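Local coordinates for protein carboxylesterase SOBER1 (Arabidopsis thaliana, PDB 6AVX) that hydrolyses carboxylic esters, preferring short acyl chains, has phospholipase A2 activity, and restrains the plant hypersensitive response to the bacterial effector AvrBsT, at residues V165-G170 against F186-G191; F60-L65 against S132-F137; P153-H158 against L201-S206; S117-P122 against P175-A180. The protein carries 1 engineered substitution. All blocks are in the same frame, centred on the assembly; numbering follows the deposited sequence.

Contact 1 of 4, residues V165-G170 against F186-G191; sequences VLFEAG and FKAYPG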
# COMPACT_ATOMS: atom_id res chain seq x y z
N VAL A 165 2.81 -14.04 -0.80
CA VAL A 165 3.25 -13.18 0.28
C VAL A 165 2.63 -13.81 1.52
O VAL A 165 1.42 -13.70 1.74
CB VAL A 165 2.80 -11.73 0.10
CG1 VAL A 165 3.24 -10.89 1.30
CG2 VAL A 165 3.36 -11.16 -1.19
N LEU A 166 3.44 -14.57 2.26
CA LEU A 166 2.89 -15.38 3.33
C LEU A 166 2.16 -14.53 4.35
O LEU A 166 2.55 -13.40 4.65
CB LEU A 166 3.99 -16.16 4.05
CG LEU A 166 4.81 -17.16 3.26
CD1 LEU A 166 5.26 -18.23 4.23
CD2 LEU A 166 4.08 -17.79 2.13
N PHE A 167 1.10 -15.10 4.90
CA PHE A 167 0.33 -14.41 5.93
C PHE A 167 1.23 -13.93 7.06
O PHE A 167 1.04 -12.83 7.60
CB PHE A 167 -0.76 -15.37 6.43
CG PHE A 167 -1.72 -14.77 7.41
CD1 PHE A 167 -2.69 -13.87 7.01
CD2 PHE A 167 -1.69 -15.15 8.75
CE1 PHE A 167 -3.60 -13.34 7.91
CE2 PHE A 167 -2.60 -14.61 9.66
CZ PHE A 167 -3.55 -13.71 9.23
N GLU A 168 2.26 -14.71 7.41
CA GLU A 168 3.17 -14.30 8.47
C GLU A 168 3.92 -13.01 8.13
O GLU A 168 4.29 -12.26 9.04
CB GLU A 168 4.18 -15.41 8.78
CG GLU A 168 5.10 -15.76 7.61
CD GLU A 168 6.37 -16.47 8.05
OE1 GLU A 168 7.45 -16.15 7.51
OE2 GLU A 168 6.29 -17.33 8.95
N ALA A 169 4.17 -12.75 6.85
CA ALA A 169 4.79 -11.48 6.47
C ALA A 169 3.86 -10.31 6.74
O ALA A 169 4.32 -9.21 7.06
CB ALA A 169 5.18 -11.50 5.00
N GLY A 170 2.55 -10.53 6.62
CA GLY A 170 1.60 -9.49 6.97
C GLY A 170 1.50 -9.32 8.47
O GLY A 170 1.52 -8.20 8.98
N PHE A 186 -5.56 -4.86 11.56
CA PHE A 186 -5.23 -6.00 10.72
C PHE A 186 -6.50 -6.81 10.51
O PHE A 186 -7.18 -7.18 11.48
CB PHE A 186 -4.16 -6.84 11.40
CG PHE A 186 -3.62 -7.94 10.54
CD1 PHE A 186 -2.53 -7.74 9.72
CD2 PHE A 186 -4.21 -9.20 10.57
CE1 PHE A 186 -2.03 -8.79 8.94
CE2 PHE A 186 -3.72 -10.23 9.80
CZ PHE A 186 -2.62 -10.02 8.98
N LYS A 187 -6.85 -7.05 9.25
CA LYS A 187 -8.06 -7.77 8.88
C LYS A 187 -7.64 -9.03 8.12
O LYS A 187 -7.17 -8.95 6.98
CB LYS A 187 -8.95 -6.88 8.01
CG LYS A 187 -10.32 -7.46 7.72
CD LYS A 187 -11.14 -7.59 8.99
CE LYS A 187 -12.55 -8.07 8.68
NZ LYS A 187 -13.11 -8.85 9.81
N ALA A 188 -7.80 -10.19 8.77
CA ALA A 188 -7.48 -11.46 8.14
C ALA A 188 -8.68 -11.95 7.35
O ALA A 188 -9.83 -11.77 7.76
CB ALA A 188 -7.13 -12.52 9.19
N TYR A 189 -8.40 -12.57 6.21
CA TYR A 189 -9.43 -13.16 5.35
C TYR A 189 -9.20 -14.66 5.29
O TYR A 189 -8.33 -15.13 4.53
CB TYR A 189 -9.42 -12.51 3.97
CG TYR A 189 -10.05 -11.15 4.08
CD1 TYR A 189 -11.41 -11.01 3.93
CD2 TYR A 189 -9.31 -10.02 4.41
CE1 TYR A 189 -12.03 -9.80 4.09
CE2 TYR A 189 -9.92 -8.79 4.58
CZ TYR A 189 -11.29 -8.69 4.41
OH TYR A 189 -11.96 -7.51 4.57
N PRO A 190 -9.90 -15.46 6.12
CA PRO A 190 -9.66 -16.91 6.13
C PRO A 190 -9.95 -17.53 4.78
O PRO A 190 -10.97 -17.25 4.15
CB PRO A 190 -10.62 -17.42 7.22
CG PRO A 190 -11.54 -16.31 7.52
CD PRO A 190 -10.85 -15.04 7.16
N GLY A 191 -9.02 -18.35 4.33
CA GLY A 191 -9.17 -19.04 3.07
C GLY A 191 -8.78 -18.25 1.84
O GLY A 191 -8.63 -18.84 0.77
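Phe167 and Gly170, on one side of a short helix, meet Phe186 and Ala188 of the strand across from it. Val165, ahead of the helix, gives its backbone N to Asp162 OD1, a member of the charge relay by similarity. Leu166 takes the N-cap position, and its O accepts Ala169 N at 2.8 Å as the first turn closes. Phe167 then sends its ring across to the strand. Its CG lies anti to the backbone N (chi1 -175°), which carries the far end of the ring over to Phe186, where Phe167 CZ lies 3.5 Å from Phe186 CE2. Phe167 CE1 sits in the plane of the Phe186 ring, at its edge. The two rings are steeply inclined, with planes at 71° and centroids 5.5 Å apart. Ala188 CB fills in at the edge of the Phe167 ring, 3.8 Å from Phe167 CZ. One turn on, Gly170 carries no side chain, and its carbonyl carbon comes within 3.6 Å of Phe186 CE1. Phe186 thus meets the Phe167 ring with CE2 and CZ and the helix backbone with CE1; both contacts are van der Waals. On the neighbouring strand 154-159, Trp156 lies against Phe186 with the two rings about 20° from parallel. Helix 167-171 packs against the C-terminal half of strand 184-189, an outermost strand of the parallel sheet, while Tyr189 reaches helix 198-212.

Contact 2 of 4, residues F60-L65 against S132-F137; sequences FDVPEL and SGWVPF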
# COMPACT_ATOMS: atom_id res chain seq x y z
N PHE A 60 9.54 -1.45 -7.46
CA PHE A 60 10.86 -1.54 -6.84
C PHE A 60 11.29 -3.01 -6.95
O PHE A 60 10.46 -3.89 -7.12
CB PHE A 60 10.85 -1.04 -5.39
CG PHE A 60 9.90 -1.79 -4.49
CD1 PHE A 60 10.28 -3.01 -3.93
CD2 PHE A 60 8.65 -1.29 -4.16
CE1 PHE A 60 9.41 -3.71 -3.09
CE2 PHE A 60 7.78 -2.00 -3.31
CZ PHE A 60 8.17 -3.20 -2.78
N ASP A 61 12.58 -3.27 -6.84
CA ASP A 61 13.04 -4.62 -7.10
C ASP A 61 12.61 -5.54 -5.97
O ASP A 61 12.61 -5.16 -4.80
CB ASP A 61 14.56 -4.66 -7.27
CG ASP A 61 15.05 -5.94 -7.92
OD1 ASP A 61 14.25 -6.66 -8.56
OD2 ASP A 61 16.26 -6.19 -7.78
N VAL A 62 12.28 -6.77 -6.35
CA VAL A 62 11.83 -7.84 -5.46
C VAL A 62 12.84 -8.97 -5.61
O VAL A 62 12.88 -9.61 -6.67
CB VAL A 62 10.41 -8.29 -5.82
CG1 VAL A 62 9.96 -9.44 -4.92
CG2 VAL A 62 9.44 -7.11 -5.73
N PRO A 63 13.70 -9.22 -4.62
CA PRO A 63 14.75 -10.22 -4.82
C PRO A 63 14.25 -11.65 -4.88
O PRO A 63 14.83 -12.46 -5.61
CB PRO A 63 15.67 -10.02 -3.60
CG PRO A 63 15.41 -8.64 -3.13
CD PRO A 63 13.96 -8.36 -3.45
N GLU A 64 13.19 -11.99 -4.15
CA GLU A 64 12.88 -13.38 -3.89
C GLU A 64 11.39 -13.54 -3.68
O GLU A 64 10.71 -12.65 -3.16
CB GLU A 64 13.55 -13.89 -2.62
CG GLU A 64 14.96 -14.42 -2.80
CD GLU A 64 15.36 -15.39 -1.70
OE1 GLU A 64 14.51 -15.68 -0.82
OE2 GLU A 64 16.51 -15.86 -1.71
N LEU A 65 10.91 -14.72 -4.05
CA LEU A 65 9.59 -15.13 -3.67
C LEU A 65 9.71 -16.50 -2.99
O LEU A 65 10.61 -17.29 -3.31
CB LEU A 65 8.68 -15.19 -4.90
CG LEU A 65 8.61 -13.89 -5.72
CD1 LEU A 65 8.01 -14.15 -7.10
CD2 LEU A 65 7.85 -12.78 -5.01
N SER A 132 -2.40 -7.52 1.19
CA SER A 132 -1.48 -8.63 0.93
C SER A 132 -0.06 -8.15 0.66
O SER A 132 0.65 -8.67 -0.20
CB SER A 132 -1.99 -9.48 -0.23
OG SER A 132 -3.35 -9.85 -0.00
N GLY A 133 0.38 -7.16 1.43
CA GLY A 133 1.69 -6.59 1.29
C GLY A 133 2.70 -7.15 2.27
O GLY A 133 2.52 -8.22 2.86
N TRP A 134 3.78 -6.41 2.44
CA TRP A 134 4.85 -6.78 3.36
C TRP A 134 5.56 -5.50 3.76
O TRP A 134 5.34 -4.44 3.18
CB TRP A 134 5.80 -7.78 2.73
CG TRP A 134 6.59 -7.28 1.55
CD1 TRP A 134 7.83 -6.71 1.58
CD2 TRP A 134 6.22 -7.35 0.16
NE1 TRP A 134 8.24 -6.42 0.31
CE2 TRP A 134 7.29 -6.82 -0.58
CE3 TRP A 134 5.11 -7.84 -0.51
CZ2 TRP A 134 7.26 -6.74 -1.98
CZ3 TRP A 134 5.08 -7.79 -1.89
CH2 TRP A 134 6.17 -7.25 -2.61
N VAL A 135 6.41 -5.59 4.78
CA VAL A 135 7.19 -4.46 5.26
C VAL A 135 8.46 -4.38 4.41
O VAL A 135 9.28 -5.30 4.48
CB VAL A 135 7.53 -4.60 6.74
CG1 VAL A 135 8.31 -3.39 7.22
CG2 VAL A 135 6.25 -4.74 7.56
N PRO A 136 8.65 -3.32 3.60
CA PRO A 136 9.72 -3.36 2.60
C PRO A 136 11.01 -2.72 3.05
O PRO A 136 11.82 -2.31 2.23
CB PRO A 136 9.10 -2.59 1.43
CG PRO A 136 8.35 -1.55 2.11
CD PRO A 136 7.75 -2.18 3.35
N PHE A 137 11.21 -2.65 4.36
CA PHE A 137 12.44 -2.10 4.91
C PHE A 137 12.60 -2.63 6.33
O PHE A 137 11.71 -3.27 6.88
CB PHE A 137 12.51 -0.56 4.80
CG PHE A 137 11.19 0.18 5.03
CD1 PHE A 137 10.29 -0.22 5.99
CD2 PHE A 137 10.91 1.33 4.30
CE1 PHE A 137 9.10 0.50 6.20
CE2 PHE A 137 9.75 2.05 4.51
CZ PHE A 137 8.85 1.63 5.46
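The side chains of Phe60 and Trp134 run past each other in opposite directions, their ring planes inclined by about 73°. The touching is done by few atoms: Trp134 CZ2, on the six-membered ring of the indole, lies 3.7 Å from Phe60 CZ and 3.9 Å from Phe60 CE1. Both side chains use the same uncommon first torsion, with CG lodged between the backbone N and the carbonyl carbon (chi1 59° in Phe60 and 65° in Trp134). On both sides this leans the ring out toward the opposite loop. Neither segment has regular structure. In this alpha/beta hydrolase, 60-65 follows the small antiparallel hairpin 45-48/54-57, and 132-137 leaves the end of central strand 127-131. The contact borders the probable active site: Trp134 touches Ser108, the nucleophile by similarity, on what appears to be the GxSxG elbow, and Phe60 and Val62 both rest on Gln109, the next residue. Two smaller apolar contacts flank the ring pair. Pro136 CB approaches Phe60 CZ at 4.4 Å, and Val62 CG2 comes equally near Trp134 CZ2, so the indole is met by two residues of the first loop. Val62 itself is tied back by backbone bonding to Cys50 of the hairpin connection. Phe60 and Pro136 both also pack on Val78 of helix 75-94.

Contact 3 of 4, residues P153-H158 against L201-S206; sequences PILWSH and LKYIES
Apolar contact carries this pairing, with Leu155 of the strand set against Tyr203 and Ile204 of the helix. Leu155 CG stands anti to its own amide nitrogen (chi1 172°), and the two methyls of the fork divide the work. Leu155 CD2 sits 3.9 Å from Ile204 CG1, while Leu155 CD1 lies 4.1 Å from Tyr203 CE2, near the plane of that ring and at its edge. Ser157 OG adds a looser contact, 4.4 Å from Ile204 CG1. The axes of strand 154-158 and of the helical segment 201-206 pass 10.3 Å apart, nearly antiparallel at 171°. Helix 198-212 thus packs on one face of the parallel sheet of the alpha/beta hydrolase fold, antiparallel to the strand beneath it. Ile204 also reaches Ala129 and Leu131 of the next strand, so the helix spans more than one strand.

On the other face of the strand, Trp156 NE1 donates to His158 ND1 over 3.1 Å, almost straight at 170° and in the plane of both rings. His158 NE2 is bonded to Val165 O, so both ring nitrogens are engaged and the imidazole is fixed in rotation. Tyr203 OH turns to Glu185 OE2 on the edge strand. These hydrogen bonds lie outside the interface; the fit itself rests on Leu155, Ile204 and the Tyr203 ring edge, and so on shape and burial, not on directional bonds.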
# COMPACT_ATOMS: atom_id res chain seq x y z
N PRO A 153 -3.72 6.35 9.89
CA PRO A 153 -4.13 4.98 10.20
C PRO A 153 -3.84 4.04 9.04
O PRO A 153 -3.92 4.42 7.87
CB PRO A 153 -5.64 5.09 10.44
CG PRO A 153 -6.05 6.29 9.73
CD PRO A 153 -4.87 7.25 9.71
N ILE A 154 -3.48 2.81 9.39
CA ILE A 154 -3.22 1.75 8.42
C ILE A 154 -4.29 0.68 8.59
O ILE A 154 -4.58 0.25 9.71
CB ILE A 154 -1.83 1.12 8.62
CG1 ILE A 154 -0.73 2.18 8.56
CG2 ILE A 154 -1.59 0.04 7.60
CD1 ILE A 154 -0.58 2.91 7.23
N LEU A 155 -4.86 0.25 7.48
CA LEU A 155 -5.70 -0.95 7.44
C LEU A 155 -4.97 -1.98 6.60
O LEU A 155 -4.75 -1.76 5.41
CB LEU A 155 -7.07 -0.64 6.83
CG LEU A 155 -7.94 -1.88 6.57
CD1 LEU A 155 -8.28 -2.61 7.85
CD2 LEU A 155 -9.19 -1.49 5.84
N TRP A 156 -4.60 -3.10 7.20
CA TRP A 156 -3.88 -4.16 6.53
C TRP A 156 -4.81 -5.35 6.36
O TRP A 156 -5.32 -5.87 7.36
CB TRP A 156 -2.69 -4.58 7.38
CG TRP A 156 -1.70 -5.43 6.67
CD1 TRP A 156 -1.89 -6.68 6.15
CD2 TRP A 156 -0.34 -5.09 6.37
NE1 TRP A 156 -0.74 -7.13 5.55
CE2 TRP A 156 0.23 -6.16 5.68
CE3 TRP A 156 0.44 -3.96 6.63
CZ2 TRP A 156 1.56 -6.15 5.26
CZ3 TRP A 156 1.74 -3.93 6.21
CH2 TRP A 156 2.29 -5.02 5.53
N SER A 157 -5.04 -5.77 5.13
CA SER A 157 -5.89 -6.90 4.78
C SER A 157 -5.00 -8.00 4.22
O SER A 157 -4.16 -7.72 3.37
CB SER A 157 -6.89 -6.47 3.71
OG SER A 157 -7.75 -5.44 4.18
N HIS A 158 -5.16 -9.23 4.69
CA HIS A 158 -4.30 -10.31 4.22
C HIS A 158 -5.06 -11.63 4.24
O HIS A 158 -5.80 -11.91 5.20
CB HIS A 158 -3.04 -10.44 5.08
CG HIS A 158 -1.79 -10.79 4.32
ND1 HIS A 158 -0.72 -9.93 4.23
CD2 HIS A 158 -1.44 -11.90 3.63
CE1 HIS A 158 0.23 -10.49 3.52
NE2 HIS A 158 -0.18 -11.69 3.13
N LEU A 201 -12.70 -5.40 -0.51
CA LEU A 201 -12.83 -4.03 -0.97
C LEU A 201 -13.96 -3.30 -0.25
O LEU A 201 -13.82 -2.12 0.09
CB LEU A 201 -13.07 -4.00 -2.49
CG LEU A 201 -11.93 -4.50 -3.35
CD1 LEU A 201 -12.33 -4.48 -4.80
CD2 LEU A 201 -10.68 -3.65 -3.13
N LYS A 202 -15.09 -3.98 -0.01
CA LYS A 202 -16.18 -3.32 0.70
C LYS A 202 -15.76 -2.94 2.11
O LYS A 202 -16.20 -1.91 2.64
CB LYS A 202 -17.40 -4.25 0.78
CG LYS A 202 -17.99 -4.66 -0.54
CD LYS A 202 -18.49 -3.51 -1.35
CE LYS A 202 -19.21 -4.03 -2.60
NZ LYS A 202 -19.71 -2.93 -3.45
N TYR A 203 -14.95 -3.77 2.76
CA TYR A 203 -14.47 -3.42 4.09
C TYR A 203 -13.54 -2.22 4.05
O TYR A 203 -13.62 -1.33 4.92
CB TYR A 203 -13.75 -4.62 4.69
CG TYR A 203 -13.52 -4.51 6.17
CD1 TYR A 203 -14.53 -4.86 7.07
CD2 TYR A 203 -12.31 -4.08 6.70
CE1 TYR A 203 -14.34 -4.77 8.43
CE2 TYR A 203 -12.11 -4.00 8.07
CZ TYR A 203 -13.13 -4.34 8.92
OH TYR A 203 -12.95 -4.26 10.28
N ILE A 204 -12.67 -2.15 3.05
CA ILE A 204 -11.86 -0.95 2.86
C ILE A 204 -12.75 0.27 2.65
O ILE A 204 -12.50 1.34 3.22
CB ILE A 204 -10.86 -1.16 1.71
CG1 ILE A 204 -9.83 -2.23 2.09
CG2 ILE A 204 -10.17 0.16 1.35
CD1 ILE A 204 -9.13 -2.84 0.91
N GLU A 205 -13.78 0.14 1.81
CA GLU A 205 -14.69 1.25 1.59
C GLU A 205 -15.31 1.71 2.90
O GLU A 205 -15.39 2.92 3.17
CB GLU A 205 -15.79 0.85 0.61
CG GLU A 205 -16.84 1.96 0.39
CD GLU A 205 -17.88 1.58 -0.63
OE1 GLU A 205 -18.28 0.40 -0.64
OE2 GLU A 205 -18.26 2.45 -1.44
N SER A 206 -15.77 0.77 3.72
CA SER A 206 -16.36 1.14 5.00
C SER A 206 -15.36 1.85 5.90
O SER A 206 -15.72 2.78 6.63
CB SER A 206 -16.91 -0.11 5.69
OG SER A 206 -17.98 -0.66 4.96

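Contact 4 of 4, residues S117-P122 against P175-A180; sequences SVLLYP and PFLKEA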
# COMPACT_ATOMS: atom_id res chain seq x y z
N SER A 117 5.25 4.62 1.60
CA SER A 117 4.92 5.98 1.19
C SER A 117 4.21 6.73 2.30
O SER A 117 4.48 7.91 2.53
CB SER A 117 4.07 5.97 -0.07
OG SER A 117 4.77 5.42 -1.18
N VAL A 118 3.25 6.08 2.96
CA VAL A 118 2.52 6.73 4.03
C VAL A 118 3.45 7.03 5.21
O VAL A 118 3.42 8.14 5.77
CB VAL A 118 1.33 5.86 4.45
CG1 VAL A 118 0.74 6.35 5.76
CG2 VAL A 118 0.29 5.81 3.33
N LEU A 119 4.28 6.07 5.58
CA LEU A 119 5.08 6.22 6.80
C LEU A 119 6.18 7.26 6.64
O LEU A 119 6.68 7.77 7.66
CB LEU A 119 5.70 4.89 7.21
CG LEU A 119 4.74 3.76 7.59
CD1 LEU A 119 5.48 2.44 7.81
CD2 LEU A 119 3.95 4.13 8.82
N LEU A 120 6.57 7.57 5.42
CA LEU A 120 7.60 8.57 5.18
C LEU A 120 7.04 9.92 4.76
O LEU A 120 7.81 10.85 4.55
CB LEU A 120 8.60 8.06 4.13
CG LEU A 120 9.51 6.95 4.67
CD1 LEU A 120 10.17 6.19 3.53
CD2 LEU A 120 10.60 7.54 5.61
N TYR A 121 5.72 10.05 4.63
CA TYR A 121 5.17 11.32 4.17
C TYR A 121 5.17 12.34 5.31
O TYR A 121 4.89 11.98 6.46
CB TYR A 121 3.73 11.13 3.64
CG TYR A 121 3.36 12.29 2.74
CD1 TYR A 121 2.41 13.24 3.13
CD2 TYR A 121 4.00 12.47 1.54
CE1 TYR A 121 2.14 14.32 2.34
CE2 TYR A 121 3.73 13.57 0.74
CZ TYR A 121 2.79 14.49 1.15
OH TYR A 121 2.52 15.60 0.36
N PRO A 122 5.48 13.62 5.04
CA PRO A 122 5.61 14.58 6.15
C PRO A 122 4.32 14.94 6.84
O PRO A 122 4.38 15.55 7.92
CB PRO A 122 6.25 15.81 5.49
CG PRO A 122 6.95 15.28 4.29
CD PRO A 122 6.10 14.13 3.81
N PRO A 175 4.10 -5.84 14.88
CA PRO A 175 5.12 -5.37 15.83
C PRO A 175 6.00 -4.28 15.26
O PRO A 175 6.47 -3.42 16.01
CB PRO A 175 5.91 -6.64 16.20
CG PRO A 175 5.56 -7.63 15.15
CD PRO A 175 4.21 -7.29 14.63
N PHE A 176 6.24 -4.30 13.95
CA PHE A 176 7.00 -3.21 13.33
C PHE A 176 6.27 -1.89 13.51
O PHE A 176 6.87 -0.88 13.92
CB PHE A 176 7.19 -3.54 11.85
CG PHE A 176 7.96 -2.50 11.10
CD1 PHE A 176 9.32 -2.61 10.93
CD2 PHE A 176 7.31 -1.42 10.54
CE1 PHE A 176 10.02 -1.65 10.23
CE2 PHE A 176 8.02 -0.45 9.84
CZ PHE A 176 9.36 -0.56 9.69
N LEU A 177 4.98 -1.88 13.25
CA LEU A 177 4.22 -0.65 13.34
C LEU A 177 4.07 -0.20 14.78
O LEU A 177 4.06 1.00 15.05
CB LEU A 177 2.88 -0.80 12.61
CG LEU A 177 3.04 -0.92 11.08
CD1 LEU A 177 1.72 -1.28 10.40
CD2 LEU A 177 3.61 0.35 10.47
N LYS A 178 3.98 -1.14 15.72
CA LYS A 178 3.98 -0.78 17.13
C LYS A 178 5.28 -0.10 17.51
O LYS A 178 5.28 0.95 18.17
CB LYS A 178 3.73 -2.03 17.98
CG LYS A 178 3.38 -1.74 19.44
CD LYS A 178 1.95 -1.23 19.60
CE LYS A 178 0.91 -2.28 19.22
NZ LYS A 178 -0.48 -1.79 19.43
N GLU A 179 6.42 -0.66 17.10
CA GLU A 179 7.70 -0.00 17.34
C GLU A 179 7.70 1.41 16.77
O GLU A 179 8.22 2.35 17.38
CB GLU A 179 8.85 -0.83 16.74
CG GLU A 179 10.24 -0.19 16.96
CD GLU A 179 11.41 -0.99 16.38
OE1 GLU A 179 12.56 -0.48 16.44
OE2 GLU A 179 11.22 -2.12 15.88
N ALA A 180 7.08 1.58 15.61
CA ALA A 180 7.06 2.85 14.91
C ALA A 180 6.04 3.84 15.47
O ALA A 180 6.02 4.99 15.03
CB ALA A 180 6.80 2.62 13.42
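Leu119 carries its helix's side of this contact, reaching toward Phe176 and Leu177 of the other. From CB, which points at the opposing helix, the chain extends with CG anti to the carbonyl carbon (chi1 -63°), and CD1 continues nearly straight on from CA (chi2 173°). CB and CG themselves stop short of the other segment; the two methyls do the touching. Leu119 CD1 makes the nearest approach, 3.9 Å from Leu177 CD2. The same methyl lies near the plane of the Phe176 ring, at its edge, with Leu119 CD1 to Phe176 CE2 measuring 4.4 Å. Leu119 CD2 meets the same Leu177 methyl, at 4.1 Å from Leu177 CD2, so that one methyl group faces both branches of the fork. Helix 109-120 is the one that follows the nucleophile strand in the alpha/beta hydrolase fold, and helix 173-180 leads into the last strand of the sheet; the leucine joins the later turns of the two. Leu177 has the same extended form, with CG anti to its carbonyl carbon, and its side chain crosses that of Leu119 at about a right angle. Phe176, one residue before Leu177, turns its ring edge to Leu119; the ring also packs on Phe137 and Val135. Leu119 is further enclosed by Phe145 and Val182. Tyr121, its OH bonded to Asp90 OD1, places helix 109-120 against helix 75-94.

Overall arrangement
From the N terminus, contact 2 opens first, at 60-65, and closes at 132-137, joining the loop after the hairpin to the loop that follows strand 127-131. Before it closes, 117-122 has begun contact 4, which crosses it and ends only at 175-180, tying helix 109-120 to helix 173-180. Contact 3 starts at 153-158, also crosses contact 4, and closes last, at 201-206, bringing helix 198-212 onto the sheet. Contact 1 opens and closes within that span, tying helix 167-171 to edge strand 184-189, and crosses contact 4 as well. Contact 2 is in series with contacts 1 and 3. Val165 touches Gly133, bringing contacts 1 and 2 together beside the charge-relay residues.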